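Local coordinates for tryptophane-5-halogenase (Microbispora sp. ATCC PTA-5024, PDB 5UAO), which probably uses FAD to chlorinate a tryptophan of a lanthipeptide at carbon 5 of the indole during NAI-107 biosynthesis, at residues A[244-249]-A[332-337]; A[252-257]-A[399-404]. All coordinates share one frame; numbering follows the deposited sequence.

Contact 1: A[244-249]-A[332-337]; sequences GIPFES and RHREAW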
ATOM      1  N   GLY A 244      10.513 -22.900  17.624  1.00 27.72           N
ATOM      2  CA  GLY A 244       9.992 -22.090  18.736  1.00 30.17           C
ATOM      3  C   GLY A 244       9.317 -20.779  18.378  1.00 29.94           C
ATOM      4  O   GLY A 244       9.231 -19.921  19.233  1.00 32.05           O
ATOM      5  N   ILE A 245       8.865 -20.594  17.126  1.00 27.20           N
ATOM      6  CA  ILE A 245       8.214 -19.337  16.688  1.00 28.03           C
ATOM      7  C   ILE A 245       6.859 -19.238  17.438  1.00 31.41           C
ATOM      8  O   ILE A 245       6.037 -20.159  17.363  1.00 31.38           O
ATOM      9  CB  ILE A 245       8.019 -19.289  15.160  1.00 31.82           C
ATOM     10  CG1 ILE A 245       9.313 -19.387  14.372  1.00 35.51           C
ATOM     11  CG2 ILE A 245       7.334 -17.998  14.731  1.00 29.55           C
ATOM     12  CD1 ILE A 245      10.361 -18.462  14.907  1.00 41.65           C
ATOM     13  N   PRO A 246       6.639 -18.202  18.249  1.00 31.43           N
ATOM     14  CA  PRO A 246       5.402 -18.257  18.998  1.00 33.31           C
ATOM     15  C   PRO A 246       4.082 -17.891  18.202  1.00 28.45           C
ATOM     16  O   PRO A 246       4.154 -17.358  17.133  1.00 28.89           O
ATOM     17  CB  PRO A 246       5.650 -17.231  20.111  1.00 36.07           C
ATOM     18  CG  PRO A 246       6.439 -16.168  19.432  1.00 32.78           C
ATOM     19  CD  PRO A 246       7.425 -17.011  18.606  1.00 34.79           C
ATOM     20  N   PHE A 247       2.950 -18.256  18.789  1.00 29.51           N
ATOM     21  CA  PHE A 247       1.613 -18.025  18.282  1.00 30.22           C
ATOM     22  C   PHE A 247       0.984 -16.715  18.816  1.00 30.03           C
ATOM     23  O   PHE A 247       1.036 -16.412  20.011  1.00 33.82           O
ATOM     24  CB  PHE A 247       0.737 -19.241  18.603  1.00 27.50           C
ATOM     25  CG  PHE A 247      -0.651 -19.197  17.935  1.00 25.96           C
ATOM     26  CD1 PHE A 247      -0.752 -19.361  16.570  1.00 27.74           C
ATOM     27  CD2 PHE A 247      -1.787 -18.933  18.649  1.00 28.82           C
ATOM     28  CE1 PHE A 247      -1.976 -19.290  15.913  1.00 30.61           C
ATOM     29  CE2 PHE A 247      -3.046 -18.873  18.034  1.00 27.65           C
ATOM     30  CZ  PHE A 247      -3.133 -19.055  16.654  1.00 32.67           C
ATOM     31  N   GLU A 248       0.387 -15.959  17.924  1.00 27.27           N
ATOM     32  CA  GLU A 248      -0.404 -14.767  18.272  1.00 29.78           C
ATOM     33  C   GLU A 248      -1.864 -14.979  17.920  1.00 27.93           C
ATOM     34  O   GLU A 248      -2.273 -14.994  16.725  1.00 27.29           O
ATOM     35  CB  GLU A 248       0.105 -13.553  17.560  1.00 30.82           C
ATOM     36  CG  GLU A 248       1.607 -13.621  17.499  1.00 42.91           C
ATOM     37  CD  GLU A 248       2.242 -12.295  17.501  1.00 50.53           C
ATOM     38  OE1 GLU A 248       1.520 -11.320  17.171  1.00 63.28           O
ATOM     39  OE2 GLU A 248       3.458 -12.266  17.795  1.00 52.04           O
ATOM     40  N   SER A 249      -2.602 -15.173  18.986  1.00 26.83           N
ATOM     41  CA  SER A 249      -4.005 -15.416  18.965  1.00 28.29           C
ATOM     42  C   SER A 249      -4.807 -14.221  18.475  1.00 27.59           C
ATOM     43  O   SER A 249      -4.496 -13.111  18.809  1.00 26.45           O
ATOM     44  CB  SER A 249      -4.423 -15.692  20.382  1.00 27.15           C
ATOM     45  OG  SER A 249      -5.776 -16.034  20.416  1.00 26.82           O
ATOM     46  N   ARG A 332      -2.109 -16.184  14.089  1.00 26.16           N
ATOM     47  CA  ARG A 332      -0.970 -16.403  13.233  1.00 26.06           C
ATOM     48  C   ARG A 332       0.263 -16.546  14.116  1.00 25.77           C
ATOM     49  O   ARG A 332       0.262 -16.104  15.239  1.00 29.27           O
ATOM     50  CB  ARG A 332      -0.775 -15.281  12.239  1.00 25.77           C
ATOM     51  CG  ARG A 332      -0.462 -13.925  12.841  1.00 27.28           C
ATOM     52  CD  ARG A 332       0.085 -12.989  11.763  1.00 27.18           C
ATOM     53  NE  ARG A 332       0.256 -11.630  12.299  1.00 27.19           N
ATOM     54  CZ  ARG A 332       1.351 -11.228  12.937  1.00 29.31           C
ATOM     55  NH1 ARG A 332       2.433 -12.008  13.038  1.00 29.41           N
ATOM     56  NH2 ARG A 332       1.410 -10.013  13.393  1.00 29.41           N
ATOM     57  N   HIS A 333       1.320 -17.152  13.586  1.00 26.70           N
ATOM     58  CA  HIS A 333       2.624 -17.115  14.206  1.00 24.49           C
ATOM     59  C   HIS A 333       3.333 -15.798  13.914  1.00 28.66           C
ATOM     60  O   HIS A 333       2.936 -15.052  13.023  1.00 27.06           O
ATOM     61  CB  HIS A 333       3.430 -18.287  13.782  1.00 24.73           C
ATOM     62  CG  HIS A 333       2.898 -19.572  14.316  1.00 26.21           C
ATOM     63  ND1 HIS A 333       1.835 -20.233  13.743  1.00 26.04           N
ATOM     64  CD2 HIS A 333       3.253 -20.284  15.397  1.00 25.28           C
ATOM     65  CE1 HIS A 333       1.580 -21.327  14.433  1.00 26.17           C
ATOM     66  NE2 HIS A 333       2.424 -21.373  15.450  1.00 25.99           N
ATOM     67  N   ARG A 334       4.329 -15.484  14.742  1.00 26.07           N
ATOM     68  CA  ARG A 334       5.054 -14.225  14.644  1.00 28.82           C
ATOM     69  C   ARG A 334       5.719 -14.145  13.306  1.00 28.62           C
ATOM     70  O   ARG A 334       5.735 -13.093  12.691  1.00 27.40           O
ATOM     71  CB  ARG A 334       6.091 -14.114  15.771  1.00 32.21           C
ATOM     72  CG  ARG A 334       6.608 -12.720  16.109  1.00 38.65           C
ATOM     73  CD  ARG A 334       7.573 -12.791  17.283  1.00 43.07           C
ATOM     74  NE  ARG A 334       8.609 -13.856  17.087  1.00 53.23           N
ATOM     75  CZ  ARG A 334       9.394 -14.367  18.067  1.00 55.18           C
ATOM     76  NH1 ARG A 334       9.311 -13.914  19.322  1.00 54.00           N
ATOM     77  NH2 ARG A 334      10.300 -15.310  17.796  1.00 51.74           N
ATOM     78  N   GLU A 335       6.229 -15.279  12.825  1.00 23.86           N
ATOM     79  CA  GLU A 335       6.951 -15.297  11.579  1.00 24.66           C
ATOM     80  C   GLU A 335       6.532 -16.531  10.817  1.00 22.16           C
ATOM     81  O   GLU A 335       6.173 -17.560  11.425  1.00 22.12           O
ATOM     82  CB  GLU A 335       8.462 -15.384  11.880  1.00 32.43           C
ATOM     83  CG  GLU A 335       9.000 -14.388  12.921  1.00 33.11           C
ATOM     84  CD  GLU A 335      10.516 -14.440  13.017  1.00 43.65           C
ATOM     85  OE1 GLU A 335      11.004 -15.396  13.626  1.00 46.32           O
ATOM     86  OE2 GLU A 335      11.201 -13.562  12.409  1.00 46.87           O
ATOM     87  N   ALA A 336       6.610 -16.449   9.507  1.00 24.50           N
ATOM     88  CA  ALA A 336       6.393 -17.594   8.643  1.00 24.12           C
ATOM     89  C   ALA A 336       7.664 -18.270   8.152  1.00 27.59           C
ATOM     90  O   ALA A 336       7.649 -19.464   7.763  1.00 24.39           O
ATOM     91  CB  ALA A 336       5.546 -17.174   7.433  1.00 27.86           C
ATOM     92  N   TRP A 337       8.746 -17.487   8.054  1.00 26.06           N
ATOM     93  CA  TRP A 337       9.985 -17.960   7.489  1.00 27.74           C
ATOM     94  C   TRP A 337      11.092 -17.681   8.486  1.00 29.94           C
ATOM     95  O   TRP A 337      11.292 -16.526   8.918  1.00 27.49           O
ATOM     96  CB  TRP A 337      10.272 -17.239   6.202  1.00 27.43           C
ATOM     97  CG  TRP A 337      11.420 -17.684   5.378  1.00 27.17           C
ATOM     98  CD1 TRP A 337      12.544 -18.391   5.777  1.00 29.00           C
ATOM     99  CD2 TRP A 337      11.609 -17.397   3.997  1.00 28.84           C
ATOM    100  NE1 TRP A 337      13.344 -18.617   4.736  1.00 27.80           N
ATOM    101  CE2 TRP A 337      12.836 -18.005   3.619  1.00 30.33           C
ATOM    102  CE3 TRP A 337      10.840 -16.719   3.018  1.00 31.90           C
ATOM    103  CZ2 TRP A 337      13.330 -17.958   2.310  1.00 31.78           C
ATOM    104  CZ3 TRP A 337      11.318 -16.651   1.670  1.00 31.95           C
ATOM    105  CH2 TRP A 337      12.567 -17.290   1.333  1.00 36.21           C
TER
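Phe-247 turns the edge of its ring onto the face of the His-333 imidazole, a T-shaped pair with Phe-247 CD1 3.7 Å from His-333 CE1 and the planes at 69°. The same imidazole meets Ile-245 O at its edge, through CD2. On the other side of the two strands Glu-248 and Arg-332 run alongside each other; OE1 lies over the guanidinium face, 4.0 Å from NH2, so this long salt bridge is charge attraction alone. Pro-246 CD sits over the centre of the Arg-334 guanidinium, 3.3 Å from CZ. A bend at chi3 (49°) folds the arginine back over the proline ring.

Behind these side chains is a short antiparallel ladder: Glu-248 and Arg-332 exchange N-H···O bonds both ways, and Arg-334 N reaches Pro-246 O at 3.0 Å. Outside, Asp-395 takes Arg-332 NE, while Tyr-348 O holds His-333 ND1 and Glu-240 OE1 its NE2. With His-333 cut back to an alanine, Glu-240 and the carbonyl of Tyr-348 would probably each lose a side-chain partner, and the Phe-247 edge the face it meets. The carbonyl and carboxylate set the imidazole's rotation, link its strand to helix 237-242 and are consistent with protons on both nitrogens.

Contact 2: A[252-257]-A[399-404]; sequences SSLFTD and WFLSIH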
ATOM      1  N   SER A 252      -9.356 -12.354  20.852  1.00 25.91           N
ATOM      2  CA  SER A 252     -10.116 -11.179  21.267  1.00 26.74           C
ATOM      3  C   SER A 252     -11.142 -10.773  20.182  1.00 28.17           C
ATOM      4  O   SER A 252     -12.145 -10.126  20.465  1.00 28.63           O
ATOM      5  CB  SER A 252      -9.186 -10.038  21.584  1.00 28.19           C
ATOM      6  OG  SER A 252      -8.526  -9.465  20.467  1.00 29.19           O
ATOM      7  N   SER A 253     -10.887 -11.135  18.933  1.00 26.14           N
ATOM      8  CA  SER A 253     -11.828 -10.762  17.852  1.00 25.93           C
ATOM      9  C   SER A 253     -12.637 -11.929  17.313  1.00 29.83           C
ATOM     10  O   SER A 253     -13.756 -11.747  16.848  1.00 32.17           O
ATOM     11  CB  SER A 253     -11.077 -10.211  16.692  1.00 23.20           C
ATOM     12  OG  SER A 253     -10.454  -8.976  16.998  1.00 25.69           O
ATOM     13  N   LEU A 254     -12.042 -13.111  17.303  1.00 28.19           N
ATOM     14  CA  LEU A 254     -12.598 -14.238  16.598  1.00 29.09           C
ATOM     15  C   LEU A 254     -12.684 -15.361  17.655  1.00 30.41           C
ATOM     16  O   LEU A 254     -11.673 -15.898  18.101  1.00 34.55           O
ATOM     17  CB  LEU A 254     -11.713 -14.540  15.371  1.00 30.27           C
ATOM     18  CG  LEU A 254     -11.569 -13.366  14.369  1.00 29.19           C
ATOM     19  CD1 LEU A 254     -10.648 -13.718  13.219  1.00 30.35           C
ATOM     20  CD2 LEU A 254     -12.936 -13.101  13.747  1.00 33.56           C
ATOM     21  N   PHE A 255     -13.902 -15.615  18.120  1.00 32.29           N
ATOM     22  CA  PHE A 255     -14.164 -16.467  19.283  1.00 38.26           C
ATOM     23  C   PHE A 255     -14.539 -17.927  18.932  1.00 36.75           C
ATOM     24  O   PHE A 255     -14.715 -18.741  19.834  1.00 31.61           O
ATOM     25  CB  PHE A 255     -15.464 -16.000  19.980  1.00 42.95           C
ATOM     26  CG  PHE A 255     -15.510 -14.607  20.423  1.00 43.52           C
ATOM     27  CD1 PHE A 255     -14.373 -13.869  20.699  1.00 53.42           C
ATOM     28  CD2 PHE A 255     -16.750 -14.046  20.694  1.00 54.49           C
ATOM     29  CE1 PHE A 255     -14.468 -12.571  21.214  1.00 48.96           C
ATOM     30  CE2 PHE A 255     -16.860 -12.749  21.202  1.00 53.20           C
ATOM     31  CZ  PHE A 255     -15.720 -12.008  21.450  1.00 55.62           C
ATOM     32  N   THR A 256     -14.869 -18.229  17.672  1.00 27.33           N
ATOM     33  CA  THR A 256     -15.257 -19.605  17.345  1.00 27.15           C
ATOM     34  C   THR A 256     -14.050 -20.542  17.277  1.00 27.99           C
ATOM     35  O   THR A 256     -12.975 -20.093  16.957  1.00 27.27           O
ATOM     36  CB  THR A 256     -15.998 -19.651  16.004  1.00 28.83           C
ATOM     37  OG1 THR A 256     -15.192 -19.079  14.987  1.00 26.69           O
ATOM     38  CG2 THR A 256     -17.293 -18.867  16.103  1.00 27.77           C
ATOM     39  N   ASP A 257     -14.236 -21.835  17.513  1.00 24.81           N
ATOM     40  CA  ASP A 257     -13.126 -22.757  17.537  1.00 30.10           C
ATOM     41  C   ASP A 257     -13.439 -24.162  17.091  1.00 29.71           C
ATOM     42  O   ASP A 257     -12.593 -25.061  17.254  1.00 28.40           O
ATOM     43  CB  ASP A 257     -12.580 -22.841  18.980  1.00 32.68           C
ATOM     44  CG  ASP A 257     -13.649 -23.222  19.994  1.00 38.43           C
ATOM     45  OD1 ASP A 257     -14.870 -23.308  19.692  1.00 34.86           O
ATOM     46  OD2 ASP A 257     -13.262 -23.486  21.128  1.00 43.60           O
ATOM     47  N   TRP A 399      -9.086  -8.103  11.171  1.00 24.70           N
ATOM     48  CA  TRP A 399      -9.923  -6.949  11.455  1.00 22.99           C
ATOM     49  C   TRP A 399     -11.132  -6.873  10.555  1.00 24.63           C
ATOM     50  O   TRP A 399     -12.187  -6.534  11.008  1.00 24.73           O
ATOM     51  CB  TRP A 399      -9.150  -5.635  11.394  1.00 23.60           C
ATOM     52  CG  TRP A 399      -8.044  -5.599  12.365  1.00 22.94           C
ATOM     53  CD1 TRP A 399      -6.728  -5.532  12.067  1.00 24.36           C
ATOM     54  CD2 TRP A 399      -8.131  -5.725  13.789  1.00 22.68           C
ATOM     55  NE1 TRP A 399      -5.985  -5.541  13.212  1.00 24.30           N
ATOM     56  CE2 TRP A 399      -6.806  -5.741  14.282  1.00 24.67           C
ATOM     57  CE3 TRP A 399      -9.194  -5.888  14.688  1.00 24.47           C
ATOM     58  CZ2 TRP A 399      -6.500  -5.824  15.642  1.00 25.75           C
ATOM     59  CZ3 TRP A 399      -8.901  -6.001  16.028  1.00 27.57           C
ATOM     60  CH2 TRP A 399      -7.543  -5.953  16.499  1.00 27.45           C
ATOM     61  N   PHE A 400     -11.023  -7.293   9.301  1.00 22.66           N
ATOM     62  CA  PHE A 400     -12.230  -7.375   8.463  1.00 22.85           C
ATOM     63  C   PHE A 400     -13.233  -8.410   8.983  1.00 22.36           C
ATOM     64  O   PHE A 400     -14.425  -8.152   9.010  1.00 25.70           O
ATOM     65  CB  PHE A 400     -11.774  -7.739   7.019  1.00 22.98           C
ATOM     66  CG  PHE A 400     -12.899  -7.926   6.021  1.00 24.75           C
ATOM     67  CD1 PHE A 400     -13.962  -7.042   5.960  1.00 26.64           C
ATOM     68  CD2 PHE A 400     -12.844  -8.949   5.091  1.00 28.02           C
ATOM     69  CE1 PHE A 400     -14.957  -7.178   4.999  1.00 26.09           C
ATOM     70  CE2 PHE A 400     -13.830  -9.103   4.125  1.00 26.36           C
ATOM     71  CZ  PHE A 400     -14.876  -8.212   4.076  1.00 28.94           C
ATOM     72  N   LEU A 401     -12.774  -9.597   9.363  1.00 22.43           N
ATOM     73  CA  LEU A 401     -13.664 -10.559   9.946  1.00 23.26           C
ATOM     74  C   LEU A 401     -14.272 -10.030  11.243  1.00 23.46           C
ATOM     75  O   LEU A 401     -15.430 -10.372  11.555  1.00 23.39           O
ATOM     76  CB  LEU A 401     -13.000 -11.901  10.238  1.00 24.14           C
ATOM     77  CG  LEU A 401     -12.549 -12.658   8.968  1.00 27.98           C
ATOM     78  CD1 LEU A 401     -11.877 -13.975   9.348  1.00 32.40           C
ATOM     79  CD2 LEU A 401     -13.761 -12.980   8.150  1.00 28.89           C
ATOM     80  N   SER A 402     -13.484  -9.280  12.019  1.00 22.46           N
ATOM     81  CA  SER A 402     -13.987  -8.761  13.318  1.00 22.17           C
ATOM     82  C   SER A 402     -15.318  -7.970  13.145  1.00 23.34           C
ATOM     83  O   SER A 402     -16.203  -8.053  13.980  1.00 23.79           O
ATOM     84  CB  SER A 402     -12.907  -7.883  14.015  1.00 24.17           C
ATOM     85  OG  SER A 402     -12.808  -6.498  13.594  1.00 23.49           O
ATOM     86  N   ILE A 403     -15.451  -7.211  12.065  1.00 23.23           N
ATOM     87  CA  ILE A 403     -16.665  -6.420  11.859  1.00 25.61           C
ATOM     88  C   ILE A 403     -17.833  -7.266  11.389  1.00 25.00           C
ATOM     89  O   ILE A 403     -18.945  -6.751  11.392  1.00 27.32           O
ATOM     90  CB  ILE A 403     -16.436  -5.177  10.967  1.00 27.63           C
ATOM     91  CG1 ILE A 403     -16.091  -5.568   9.534  1.00 30.16           C
ATOM     92  CG2 ILE A 403     -15.337  -4.357  11.532  1.00 31.64           C
ATOM     93  CD1 ILE A 403     -16.833  -4.807   8.520  1.00 35.61           C
ATOM     94  N   HIS A 404     -17.609  -8.524  10.941  1.00 23.25           N
ATOM     95  CA  HIS A 404     -18.737  -9.437  10.646  1.00 23.63           C
ATOM     96  C   HIS A 404     -19.424  -9.843  11.960  1.00 26.52           C
ATOM     97  O   HIS A 404     -20.619 -10.160  11.999  1.00 26.14           O
ATOM     98  CB  HIS A 404     -18.303 -10.716   9.971  1.00 22.55           C
ATOM     99  CG  HIS A 404     -17.685 -10.546   8.611  1.00 22.00           C
ATOM    100  ND1 HIS A 404     -16.618  -9.725   8.357  1.00 25.92           N
ATOM    101  CD2 HIS A 404     -17.969 -11.144   7.436  1.00 23.58           C
ATOM    102  CE1 HIS A 404     -16.260  -9.823   7.082  1.00 26.59           C
ATOM    103  NE2 HIS A 404     -17.047 -10.705   6.512  1.00 24.62           N
TER
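Ser-253 OG is gripped by two groups from beyond the contact, the carbonyl of Asp-424 and the guanidinium nitrogen NE of Arg-398, the residue just ahead of helical segment 399-404. With OG anti to its own carbonyl carbon (chi1 -67°), the hydroxyl also reaches the six-membered ring of Trp-399, where it approaches CZ3 obliquely at 3.5 Å. Ser-253 CB meanwhile rests against Ser-402 CB at 4.0 Å, where the two backbones come nearest, their CA atoms 5.4 Å apart.

The hydroxyl of Ser-402 turns back into its own helix, giving its proton to Trp-399 O at 2.7 Å, in the carbonyl plane and on a lone pair. Its chi1 of 83° sets OG between the backbone N and the carbonyl carbon, and the neighbouring Ser-253 therefore meets the methylene of this serine.

Beside the serines, Leu-254 crosses Leu-401 at about a right angle. Leu-254 CD2 presses on Leu-401 CB at 3.7 Å, and Leu-254 CD1 lies 4.1 Å from Leu-401 CD1.

No polar bond joins the two segments: they meet by van der Waals contact, CB on CB, leucine on leucine, and the Ser-253 hydroxyl against the Trp-399 ring. Each serine hydroxyl bonds elsewhere, one to Asp-424 and Arg-398, the other within the helix. Those bonds satisfy both hydroxyls in a buried place, and the grip on Ser-253 ties loop 252-257 to Asp-424 as well as to helix 383-406.

How the contacts relate
Coming from the N terminus, the chain leaves helix 237-242, makes its half of contact 1 at 244-249 and, after two intervening residues, its half of contact 2 at 252-257. It then enters the seven-stranded sheet through strand 258-264 and returns at 332-337, where contact 1 closes a loop of 82 residues. Only after helix 358-372 does helix 383-406 bring 399-404 back to 252-257, closing contact 2 over 141 residues. The two loops therefore cross, with centres about 19 Å apart. Contact 1 completes the edge of a three-stranded antiparallel sheet; contact 2 fastens the following loop to helix 383-406, whose earlier turns also touch Arg-332 and Glu-335.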